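Local coordinates for protein 5-carboxyvanillate decarboxylase (PDB 4NG3) that probably acts as a manganese-binding carboxy-lyase that removes a carboxyl group from 5-carboxyvanillate, at residues A170-P175 against K222-H227; T270-E275 against A295-Y300; R238-H243 against K256-E261. All coordinates share one frame; numbering follows the deposited sequence.

Contact 1 of 3, residues A170-P175 against K222-H227; sequences ALYIHP and KIVLGH. With MN (manganese (II) ion), chain I; 1DF (4-hydroxy-3-methoxy-5-nitrobenzoic acid), chain J.
Val-224 covers one face of the Tyr-172 ring. Its CG1 stands 3.8 Å from the centroid of the Tyr-172 ring and 19° off the normal, a CH-pi contact displaced toward CD2 and CE2. This methyl is set over the ring because CG1 of Val-224 lies anti to the backbone N (chi1 172°). The imidazole of His-227 has Pro-175 CD and the nitro oxygen O11 of the ligand at its edge, and Pro-175 CG comes within 3.3 Å of His-227 CE1. Pro-175 CD also lies over one face of the His-174 ring, near the rim. The backbones pair as parallel strands 171-174 and 223-225, adjacent in the amidohydrolase barrel. Leu-171 N donates almost straight to Lys-222 O (2.8 Å, 174°), and bonds from Val-224 N to Leu-171 O and from Ile-173 N to Val-224 O continue the pairing. Past them, one water joins Ile-173 O to Gly-226 N. On the other side of the sheet Ile-173 CD1 packs on Ile-223 CG2 at 3.8 Å. The OH of Tyr-172 bonds to Glu-8, a ligand of the manganese. His-174 ND1 donates to Pro-175 O at 2.8 Å, on a lone pair in the carbonyl plane, while His-174 NE2 binds the manganese at 2.2 Å. His-227 NE2 donates to ligand O11 at 3.0 Å, sharing its single N-H with Asp-297 OD2, and its ND1 is bonded to Glu-230. Both nitrogens of each imidazole are engaged, which probably restrains both rings from turning, one as metal ligand, the other as a shared donor to the nitro group.

Contact 2 of 3, residues T270-E275 against A295-Y300; sequences TTSGVE and AIDYPY. With MN (manganese (II) ion), chain I; 1DF (4-hydroxy-3-methoxy-5-nitrobenzoic acid), chain J.
Ala-295 packs its methyl between two side chains of the facing loop: CB lies 3.9 Å from Ser-272 CB, and Thr-270 OG1 is equally near the same methyl. Ala-295 has the most surface buried by the contact. Its backbone N makes one weak bond to the other loop, to Thr-271 OG1 (3.4 Å). A water beside it lies within bonding distance of Ala-295 O and of the Thr-271 carbonyl and hydroxyl, but probably cannot serve all at once. Ser-272, next in buried surface, turns OG between its backbone N and carbonyl carbon (chi1 51°); this hydroxyl bonds to Glu-8 and to the backbone N of His-227, while CB is left to face the other loop, 3.7 Å from Asp-297 OD2. Ser-272 and Gly-273 form the middle of a type II beta turn closed by Val-274 N to Thr-271 O at 3.0 Å, and the positive phi of Gly-273 (67°) suits glycine. A second water accepts from Gly-273 N (water O to N 2.8 Å) and lies close to Ile-296 O and Glu-275 OE2, though it may not bond both. Both loops follow barrel strands, 267-270 and 292-293, and the aspartate just after the eighth strand is the metal ligand familiar in amidohydrolases. Asp-297 fills that place. Its OD1 binds the manganese, together with His-174 and Glu-8, and its OD2 accepts from His-227 NE2. After a cis peptide bond before Pro-299, the Tyr-300 ring covers the bound nitrobenzoate: ligand carbon CO2 sits over the centre of one face, 3.3 Å from Tyr-300 CD1.

Contact 3 of 3, residues R238-H243 against K256-E261; sequences RLDYMH and KLKPSE. With 1DF (4-hydroxy-3-methoxy-5-nitrobenzoic acid), chain B; EDO (1,2-ethanediol), chain K.
Asp-240 grips Ser-260 with both carboxylate oxygens, each through its syn lone pair, which makes a two-pronged join between helix 236-241 and the start of helix 259-266. From CB the side chain runs with CG anti to the carbonyl carbon (chi1 -76°), a torsion that carries the carboxylate off its own helix and onto residues 258-260. CG then comes against Ser-260 CB and Lys-258 CB. Beyond it OD1 accepts the backbone N-H of Ser-260 (OD1 to N 2.8 Å, 160° at the hydrogen) while resting 3.3 Å from Pro-259 CD. OD2 accepts a hydrogen bond from the Ser-260 hydroxyl, with 2.5 Å between OD2 and OG. Lys-258 extends past this oxygen, and its NZ, 5.3 Å from Asp-240 OD2, makes no salt bridge with it. Lys-258 is the N-cap residue of helix 259-266, and its N donates to Glu-261 OE1 at 2.9 Å, from above the carboxylate plane. Pro-259 completes the seam. Its CG sits over one face of the His-243 ring, 4.0 Å from the centroid and 20° off the normal, a CH-pi contact, and its CB meets Leu-239 CB at 4.1 Å. With an alanine in place of Asp-240, the N-H and hydroxyl of Ser-260 would probably lose both carboxylate acceptors, leaving the hydroxyl with its weak bond to Arg-264 and freer to turn. On the same helix Arg-238 reaches into the second subunit's site, its NH2 donating to nitro oxygen O22 of the nitrobenzoate bound there. The carboxylate faces the first turn of helix 259-266, where the helix end is likely to favour its negative charge, so hydrogen bonding and electrostatics probably act together in joining the two helices.

In the fold
Following the chain from the N terminus, strands 5-11 to 140-144 build half of the barrel before contact 1 opens. Contact 1 closes a 46-residue excursion containing helices 197-211 and 214-217, bringing strands 171-174 and 223-225 together. The chain then leaves the barrel, and contact 3 ties helix 236-241 to helix 259-266 across a 12-residue connection that includes most of helix 243-248, beside the second subunit. Contact 2 comes last, joining the loops after strands 267-270 and 292-293. The three lie in series, none nested or crossed. Contacts 1 and 2 touch through Leu-225 and Thr-270 and share the manganese; contact 3, about 20 Å from contact 1 between centres, stands apart.

Contact 1 of 3, residues A170-P175 against K222-H227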
loop_
_atom_site.group_PDB
_atom_site.type_symbol
_atom_site.label_atom_id
_atom_site.label_comp_id
_atom_site.label_asym_id
_atom_site.label_seq_id
_atom_site.Cartn_x
_atom_site.Cartn_y
_atom_site.Cartn_z
ATOM N N ALA A 170 24.690 -2.141 2.497
ATOM C CA ALA A 170 23.234 -2.114 2.510
ATOM C C ALA A 170 22.717 -1.400 1.255
ATOM O O ALA A 170 23.358 -0.482 0.737
ATOM C CB ALA A 170 22.716 -1.423 3.785
ATOM N N LEU A 171 21.569 -1.844 0.753
ATOM C CA LEU A 171 20.985 -1.253 -0.454
ATOM C C LEU A 171 19.697 -0.531 -0.098
ATOM O O LEU A 171 18.744 -1.153 0.338
ATOM C CB LEU A 171 20.680 -2.331 -1.506
ATOM C CG LEU A 171 19.870 -1.825 -2.714
ATOM C CD1 LEU A 171 20.701 -0.890 -3.609
ATOM C CD2 LEU A 171 19.240 -2.976 -3.521
ATOM N N TYR A 172 19.687 0.779 -0.298
ATOM C CA TYR A 172 18.494 1.596 -0.109
ATOM C C TYR A 172 17.719 1.491 -1.407
ATOM O O TYR A 172 18.209 1.930 -2.451
ATOM C CB TYR A 172 18.916 3.057 0.139
ATOM C CG TYR A 172 17.903 3.910 0.879
ATOM C CD1 TYR A 172 16.583 4.020 0.432
ATOM C CD2 TYR A 172 18.265 4.600 2.028
ATOM C CE1 TYR A 172 15.654 4.797 1.118
ATOM C CE2 TYR A 172 17.352 5.383 2.712
ATOM C CZ TYR A 172 16.054 5.479 2.259
ATOM O OH TYR A 172 15.146 6.256 2.949
ATOM N N ILE A 173 16.537 0.875 -1.366
ATOM C CA ILE A 173 15.669 0.868 -2.532
ATOM C C ILE A 173 14.724 2.058 -2.423
ATOM O O ILE A 173 13.748 2.026 -1.671
ATOM C CB ILE A 173 14.876 -0.447 -2.703
ATOM C CG1 ILE A 173 15.850 -1.624 -2.857
ATOM C CG2 ILE A 173 13.968 -0.348 -3.930
ATOM C CD1 ILE A 173 15.189 -2.957 -3.169
ATOM N N HIS A 174 15.061 3.118 -3.157
ATOM C CA HIS A 174 14.306 4.367 -3.156
ATOM C C HIS A 174 13.185 4.279 -4.197
ATOM O O HIS A 174 13.259 3.472 -5.135
ATOM C CB HIS A 174 15.276 5.517 -3.466
ATOM C CG HIS A 174 14.653 6.878 -3.424
ATOM N ND1 HIS A 174 13.969 7.415 -4.492
ATOM C CD2 HIS A 174 14.617 7.813 -2.445
ATOM C CE1 HIS A 174 13.526 8.618 -4.168
ATOM N NE2 HIS A 174 13.912 8.886 -2.933
ATOM N N PRO A 175 12.123 5.087 -4.040
ATOM C CA PRO A 175 11.076 5.001 -5.061
ATOM C C PRO A 175 11.455 5.601 -6.412
ATOM O O PRO A 175 12.404 6.376 -6.525
ATOM C CB PRO A 175 9.959 5.868 -4.479
ATOM C CG PRO A 175 10.172 5.837 -3.015
ATOM C CD PRO A 175 11.668 5.844 -2.854
ATOM N N LYS A 222 21.079 -6.673 3.073
ATOM C CA LYS A 222 20.348 -5.691 3.861
ATOM C C LYS A 222 19.714 -4.664 2.924
ATOM O O LYS A 222 20.399 -4.019 2.132
ATOM C CB LYS A 222 21.252 -5.012 4.888
ATOM C CG LYS A 222 20.523 -4.014 5.794
ATOM C CD LYS A 222 19.642 -4.715 6.839
ATOM C CE LYS A 222 20.486 -5.382 7.934
ATOM N NZ LYS A 222 19.709 -6.348 8.787
ATOM N N ILE A 223 18.392 -4.539 3.015
ATOM C CA ILE A 223 17.644 -3.591 2.201
ATOM C C ILE A 223 17.108 -2.503 3.117
ATOM O O ILE A 223 16.724 -2.768 4.260
ATOM C CB ILE A 223 16.459 -4.272 1.474
ATOM C CG1 ILE A 223 16.930 -5.503 0.697
ATOM C CG2 ILE A 223 15.747 -3.294 0.527
ATOM C CD1 ILE A 223 17.940 -5.193 -0.401
ATOM N N VAL A 224 17.106 -1.272 2.624
ATOM C CA VAL A 224 16.543 -0.161 3.376
ATOM C C VAL A 224 15.440 0.466 2.546
ATOM O O VAL A 224 15.628 0.712 1.349
ATOM C CB VAL A 224 17.623 0.913 3.705
ATOM C CG1 VAL A 224 16.964 2.152 4.327
ATOM C CG2 VAL A 224 18.673 0.343 4.624
ATOM N N LEU A 225 14.291 0.707 3.177
ATOM C CA LEU A 225 13.150 1.343 2.534
ATOM C C LEU A 225 12.787 2.622 3.278
ATOM O O LEU A 225 12.690 2.621 4.507
ATOM C CB LEU A 225 11.932 0.416 2.551
ATOM C CG LEU A 225 11.996 -0.915 1.807
ATOM C CD1 LEU A 225 10.659 -1.656 1.977
ATOM C CD2 LEU A 225 12.272 -0.643 0.356
ATOM N N GLY A 226 12.563 3.706 2.542
ATOM C CA GLY A 226 12.145 4.944 3.166
ATOM C C GLY A 226 10.636 5.010 3.363
ATOM O O GLY A 226 9.938 4.013 3.196
ATOM N N HIS A 227 10.142 6.192 3.731
ATOM C CA HIS A 227 8.699 6.434 3.855
ATOM C C HIS A 227 8.034 5.432 4.792
ATOM O O HIS A 227 6.978 4.865 4.490
ATOM C CB HIS A 227 8.082 6.489 2.461
ATOM C CG HIS A 227 8.940 7.251 1.503
ATOM N ND1 HIS A 227 9.631 6.648 0.474
ATOM C CD2 HIS A 227 9.312 8.554 1.493
ATOM C CE1 HIS A 227 10.353 7.557 -0.158
ATOM N NE2 HIS A 227 10.176 8.722 0.438
HETATM MN MN MN I . 13.400 10.630 -1.627
HETATM C C1 1DF J . 9.873 13.731 -4.759
HETATM C CO1 1DF J . 9.798 13.101 -3.515
HETATM C CO2 1DF J . 10.909 13.437 -5.634
HETATM C CM1 1DF J . 10.782 12.175 -3.154
HETATM C CM2 1DF J . 11.874 12.521 -5.268
HETATM O OM 1DF J . 12.928 12.194 -6.084
HETATM C CZ 1DF J . 11.815 11.901 -4.038
HETATM C CC 1DF J . 8.864 14.723 -5.217
HETATM C CV 1DF J . 12.871 12.360 -7.459
HETATM O O1 1DF J . 8.143 15.333 -4.390
HETATM O O2 1DF J . 8.750 14.950 -6.453
HETATM O O3 1DF J . 12.988 11.359 -3.591
HETATM N N 1DF J . 10.587 11.282 -2.044
HETATM O O11 1DF J . 11.545 10.477 -1.646
HETATM O O22 1DF J . 9.456 11.276 -1.419
HETATM O O HOH W 1 12.160 3.663 -0.128
HETATM O O HOH W 2 15.517 11.341 -1.513
#

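Contact 2 of 3, residues T270-E275 against A295-Y300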
loop_
_atom_site.group_PDB
_atom_site.type_symbol
_atom_site.label_atom_id
_atom_site.label_comp_id
_atom_site.label_asym_id
_atom_site.label_seq_id
_atom_site.Cartn_x
_atom_site.Cartn_y
_atom_site.Cartn_z
ATOM N N THR A 270 13.386 3.848 7.022
ATOM C CA THR A 270 13.596 5.230 7.435
ATOM C C THR A 270 12.262 5.980 7.508
ATOM O O THR A 270 11.245 5.511 6.999
ATOM C CB THR A 270 14.557 6.001 6.504
ATOM O OG1 THR A 270 13.836 6.546 5.384
ATOM C CG2 THR A 270 15.684 5.093 6.025
ATOM N N THR A 271 12.285 7.152 8.134
ATOM C CA THR A 271 11.089 7.946 8.368
ATOM C C THR A 271 10.900 9.060 7.341
ATOM O O THR A 271 10.118 9.986 7.568
ATOM C CB THR A 271 11.124 8.591 9.761
ATOM O OG1 THR A 271 12.210 9.524 9.837
ATOM C CG2 THR A 271 11.293 7.524 10.845
ATOM N N SER A 272 11.611 8.987 6.222
ATOM C CA SER A 272 11.509 10.036 5.208
ATOM C C SER A 272 10.062 10.297 4.801
ATOM O O SER A 272 9.330 9.370 4.448
ATOM C CB SER A 272 12.335 9.688 3.979
ATOM O OG SER A 272 12.031 8.389 3.519
ATOM N N GLY A 273 9.648 11.553 4.889
ATOM C CA GLY A 273 8.317 11.946 4.437
ATOM C C GLY A 273 7.157 11.397 5.241
ATOM O O GLY A 273 6.001 11.519 4.826
ATOM N N VAL A 274 7.450 10.779 6.383
ATOM C CA VAL A 274 6.393 10.301 7.279
ATOM C C VAL A 274 6.686 10.817 8.685
ATOM O O VAL A 274 7.132 10.069 9.561
ATOM C CB VAL A 274 6.266 8.752 7.286
ATOM C CG1 VAL A 274 5.075 8.296 8.153
ATOM C CG2 VAL A 274 6.127 8.225 5.873
ATOM N N GLU A 275 6.423 12.105 8.901
ATOM C CA GLU A 275 6.686 12.728 10.204
ATOM C C GLU A 275 5.515 12.543 11.182
ATOM O O GLU A 275 4.932 13.505 11.689
ATOM C CB GLU A 275 7.092 14.197 10.014
ATOM C CG GLU A 275 8.366 14.285 9.191
ATOM C CD GLU A 275 8.644 15.655 8.597
ATOM O OE1 GLU A 275 8.099 16.661 9.088
ATOM O OE2 GLU A 275 9.434 15.707 7.635
ATOM N N ALA A 295 15.265 10.262 8.661
ATOM C CA ALA A 295 15.701 10.908 7.434
ATOM C C ALA A 295 14.890 12.172 7.215
ATOM O O ALA A 295 13.866 12.377 7.868
ATOM C CB ALA A 295 15.545 9.972 6.244
ATOM N N ILE A 296 15.335 13.002 6.273
ATOM C CA ILE A 296 14.636 14.243 5.956
ATOM C C ILE A 296 13.942 14.158 4.616
ATOM O O ILE A 296 12.804 14.605 4.493
ATOM C CB ILE A 296 15.600 15.451 5.891
ATOM C CG1 ILE A 296 16.268 15.681 7.240
ATOM C CG2 ILE A 296 14.858 16.740 5.429
ATOM C CD1 ILE A 296 17.431 16.652 7.164
ATOM N N ASP A 297 14.630 13.575 3.631
ATOM C CA ASP A 297 14.205 13.594 2.223
ATOM C C ASP A 297 14.415 14.986 1.594
ATOM O O ASP A 297 13.640 15.411 0.727
ATOM C CB ASP A 297 12.735 13.146 2.076
ATOM C CG ASP A 297 12.496 12.247 0.872
ATOM O OD1 ASP A 297 13.300 12.270 -0.087
ATOM O OD2 ASP A 297 11.472 11.521 0.883
ATOM N N TYR A 298 15.464 15.686 2.030
ATOM C CA TYR A 298 15.878 16.956 1.429
ATOM C C TYR A 298 16.367 16.690 -0.004
ATOM O O TYR A 298 17.007 15.660 -0.249
ATOM C CB TYR A 298 17.022 17.555 2.262
ATOM C CG TYR A 298 17.475 18.918 1.804
ATOM C CD1 TYR A 298 16.809 20.057 2.216
ATOM C CD2 TYR A 298 18.577 19.064 0.966
ATOM C CE1 TYR A 298 17.209 21.311 1.796
ATOM C CE2 TYR A 298 18.982 20.311 0.535
ATOM C CZ TYR A 298 18.295 21.433 0.959
ATOM O OH TYR A 298 18.687 22.685 0.549
ATOM N N PRO A 299 16.087 17.607 -0.954
ATOM C CA PRO A 299 15.348 18.868 -0.818
ATOM C C PRO A 299 13.860 18.762 -1.141
ATOM O O PRO A 299 13.205 19.801 -1.270
ATOM C CB PRO A 299 16.035 19.778 -1.840
ATOM C CG PRO A 299 16.455 18.854 -2.914
ATOM C CD PRO A 299 16.766 17.523 -2.258
ATOM N N TYR A 300 13.341 17.541 -1.255
ATOM C CA TYR A 300 11.919 17.346 -1.524
ATOM C C TYR A 300 11.069 17.619 -0.283
ATOM O O TYR A 300 9.869 17.870 -0.391
ATOM C CB TYR A 300 11.665 15.943 -2.085
ATOM C CG TYR A 300 12.467 15.679 -3.337
ATOM C CD1 TYR A 300 12.161 16.333 -4.533
ATOM C CD2 TYR A 300 13.566 14.820 -3.317
ATOM C CE1 TYR A 300 12.902 16.115 -5.676
ATOM C CE2 TYR A 300 14.323 14.601 -4.462
ATOM C CZ TYR A 300 13.978 15.251 -5.636
ATOM O OH TYR A 300 14.702 15.043 -6.781
HETATM MN MN MN I . 13.400 10.630 -1.627
HETATM C C1 1DF J . 9.873 13.731 -4.759
HETATM C CO1 1DF J . 9.798 13.101 -3.515
HETATM C CO2 1DF J . 10.909 13.437 -5.634
HETATM C CM1 1DF J . 10.782 12.175 -3.154
HETATM C CM2 1DF J . 11.874 12.521 -5.268
HETATM O OM 1DF J . 12.928 12.194 -6.084
HETATM C CZ 1DF J . 11.815 11.901 -4.038
HETATM C CC 1DF J . 8.864 14.723 -5.217
HETATM C CV 1DF J . 12.871 12.360 -7.459
HETATM O O1 1DF J . 8.143 15.333 -4.390
HETATM O O2 1DF J . 8.750 14.950 -6.453
HETATM O O3 1DF J . 12.988 11.359 -3.591
HETATM N N 1DF J . 10.587 11.282 -2.044
HETATM O O11 1DF J . 11.545 10.477 -1.646
HETATM O O22 1DF J . 9.456 11.276 -1.419
HETATM O O HOH W 3 11.459 12.147 8.991
HETATM O O HOH W 4 10.810 13.692 6.202
HETATM O O HOH W 2 15.517 11.341 -1.513
#

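Contact 3 of 3, residues R238-H243 against K256-E261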
loop_
_atom_site.group_PDB
_atom_site.type_symbol
_atom_site.label_atom_id
_atom_site.label_comp_id
_atom_site.label_asym_id
_atom_site.label_seq_id
_atom_site.Cartn_x
_atom_site.Cartn_y
_atom_site.Cartn_z
ATOM N N ARG A 238 -0.859 -9.673 7.868
ATOM C CA ARG A 238 -1.597 -10.198 6.715
ATOM C C ARG A 238 -0.671 -10.910 5.745
ATOM O O ARG A 238 -1.032 -11.949 5.202
ATOM C CB ARG A 238 -2.353 -9.075 5.987
ATOM C CG ARG A 238 -3.366 -9.519 4.905
ATOM C CD ARG A 238 -4.497 -8.499 4.868
ATOM N NE ARG A 238 -5.353 -8.521 3.679
ATOM C CZ ARG A 238 -6.357 -9.368 3.493
ATOM N NH1 ARG A 238 -6.605 -10.319 4.388
ATOM N NH2 ARG A 238 -7.102 -9.283 2.395
ATOM N N LEU A 239 0.518 -10.350 5.531
ATOM C CA LEU A 239 1.537 -11.007 4.712
ATOM C C LEU A 239 1.838 -12.404 5.250
ATOM O O LEU A 239 1.927 -13.371 4.489
ATOM C CB LEU A 239 2.821 -10.179 4.686
ATOM C CG LEU A 239 2.751 -8.930 3.815
ATOM C CD1 LEU A 239 3.950 -8.041 4.106
ATOM C CD2 LEU A 239 2.707 -9.332 2.347
ATOM N N ASP A 240 1.995 -12.502 6.568
ATOM C CA ASP A 240 2.211 -13.785 7.223
ATOM C C ASP A 240 1.002 -14.705 7.134
ATOM O O ASP A 240 1.142 -15.882 6.799
ATOM C CB ASP A 240 2.588 -13.597 8.698
ATOM C CG ASP A 240 4.028 -13.148 8.882
ATOM O OD1 ASP A 240 4.764 -13.064 7.870
ATOM O OD2 ASP A 240 4.424 -12.897 10.045
ATOM N N TYR A 241 -0.181 -14.183 7.450
ATOM C CA TYR A 241 -1.349 -15.049 7.512
ATOM C C TYR A 241 -1.642 -15.689 6.163
ATOM O O TYR A 241 -1.881 -16.892 6.082
ATOM C CB TYR A 241 -2.614 -14.352 8.065
ATOM C CG TYR A 241 -3.734 -15.361 8.132
ATOM C CD1 TYR A 241 -3.884 -16.183 9.245
ATOM C CD2 TYR A 241 -4.571 -15.572 7.042
ATOM C CE1 TYR A 241 -4.857 -17.149 9.283
ATOM C CE2 TYR A 241 -5.542 -16.551 7.068
ATOM C CZ TYR A 241 -5.685 -17.333 8.196
ATOM O OH TYR A 241 -6.653 -18.312 8.232
ATOM N N MET A 242 -1.631 -14.875 5.113
ATOM C CA MET A 242 -2.026 -15.324 3.787
ATOM C C MET A 242 -0.937 -16.093 3.041
ATOM O O MET A 242 -1.164 -16.552 1.918
ATOM C CB MET A 242 -2.494 -14.118 2.957
ATOM C CG MET A 242 -3.865 -13.605 3.386
ATOM S SD MET A 242 -5.081 -14.917 3.182
ATOM C CE MET A 242 -6.574 -14.143 3.827
ATOM N N HIS A 243 0.235 -16.239 3.652
ATOM C CA HIS A 243 1.340 -16.890 2.964
ATOM C C HIS A 243 1.053 -18.359 2.693
ATOM O O HIS A 243 1.474 -18.888 1.666
ATOM C CB HIS A 243 2.668 -16.724 3.710
ATOM C CG HIS A 243 3.859 -17.095 2.882
ATOM N ND1 HIS A 243 4.817 -17.988 3.309
ATOM C CD2 HIS A 243 4.231 -16.711 1.637
ATOM C CE1 HIS A 243 5.739 -18.122 2.371
ATOM N NE2 HIS A 243 5.405 -17.361 1.344
ATOM N N LYS A 256 12.024 -20.442 3.894
ATOM C CA LYS A 256 12.547 -20.919 5.164
ATOM C C LYS A 256 11.934 -20.168 6.337
ATOM O O LYS A 256 11.766 -20.741 7.422
ATOM C CB LYS A 256 14.065 -20.781 5.189
ATOM C CG LYS A 256 14.758 -21.604 4.123
ATOM C CD LYS A 256 16.263 -21.429 4.197
ATOM C CE LYS A 256 16.974 -22.324 3.201
ATOM N NZ LYS A 256 18.450 -22.137 3.271
ATOM N N LEU A 257 11.607 -18.893 6.108
ATOM C CA LEU A 257 11.035 -18.009 7.135
ATOM C C LEU A 257 9.642 -17.497 6.740
ATOM O O LEU A 257 9.205 -17.684 5.605
ATOM C CB LEU A 257 11.939 -16.790 7.380
ATOM C CG LEU A 257 13.431 -16.970 7.696
ATOM C CD1 LEU A 257 14.077 -15.621 8.023
ATOM C CD2 LEU A 257 13.641 -17.958 8.821
ATOM N N LYS A 258 8.959 -16.851 7.686
ATOM C CA LYS A 258 7.727 -16.117 7.405
ATOM C C LYS A 258 8.099 -14.789 6.747
ATOM O O LYS A 258 9.181 -14.253 7.005
ATOM C CB LYS A 258 6.975 -15.825 8.704
ATOM C CG LYS A 258 6.560 -17.044 9.506
ATOM C CD LYS A 258 5.791 -16.624 10.758
ATOM C CE LYS A 258 5.305 -17.856 11.531
ATOM N NZ LYS A 258 4.451 -17.503 12.701
ATOM N N PRO A 259 7.209 -14.249 5.899
ATOM C CA PRO A 259 7.443 -12.959 5.245
ATOM C C PRO A 259 7.876 -11.858 6.221
ATOM O O PRO A 259 8.837 -11.127 5.924
ATOM C CB PRO A 259 6.081 -12.650 4.609
ATOM C CG PRO A 259 5.588 -14.019 4.222
ATOM C CD PRO A 259 5.969 -14.885 5.415
ATOM N N SER A 260 7.217 -11.762 7.376
ATOM C CA SER A 260 7.566 -10.719 8.343
ATOM C C SER A 260 8.946 -10.946 8.947
ATOM O O SER A 260 9.615 -9.999 9.363
ATOM C CB SER A 260 6.520 -10.611 9.460
ATOM O OG SER A 260 6.640 -11.688 10.387
ATOM N N GLU A 261 9.373 -12.202 8.998
ATOM C CA GLU A 261 10.681 -12.521 9.549
ATOM C C GLU A 261 11.796 -12.084 8.605
ATOM O O GLU A 261 12.848 -11.619 9.052
ATOM C CB GLU A 261 10.761 -14.003 9.908
ATOM C CG GLU A 261 9.762 -14.361 11.000
ATOM C CD GLU A 261 9.627 -15.853 11.237
ATOM O OE1 GLU A 261 10.060 -16.652 10.376
ATOM O OE2 GLU A 261 9.076 -16.226 12.293
HETATM C C1 1DF B . -10.110 -14.345 0.014
HETATM C CO1 1DF B . -9.901 -13.418 1.032
HETATM C CO2 1DF B . -11.251 -14.265 -0.774
HETATM C CM1 1DF B . -10.849 -12.421 1.260
HETATM C CM2 1DF B . -12.189 -13.267 -0.537
HETATM O OM 1DF B . -13.330 -13.154 -1.294
HETATM C CZ 1DF B . -11.992 -12.351 0.474
HETATM C CC 1DF B . -9.122 -15.430 -0.236
HETATM C CV 1DF B . -13.411 -13.766 -2.525
HETATM O O1 1DF B . -8.326 -15.780 0.674
HETATM O O2 1DF B . -9.104 -16.021 -1.345
HETATM O O3 1DF B . -13.105 -11.688 0.941
HETATM N N 1DF B . -10.508 -11.300 2.070
HETATM O O11 1DF B . -11.401 -10.385 2.349
HETATM O O22 1DF B . -9.294 -11.196 2.529
HETATM C C1 EDO K . -3.654 -19.568 5.472
HETATM O O1 EDO K . -2.769 -18.849 4.602
HETATM C C2 EDO K . -3.077 -19.635 6.885
HETATM O O2 EDO K . -2.013 -20.591 6.948
#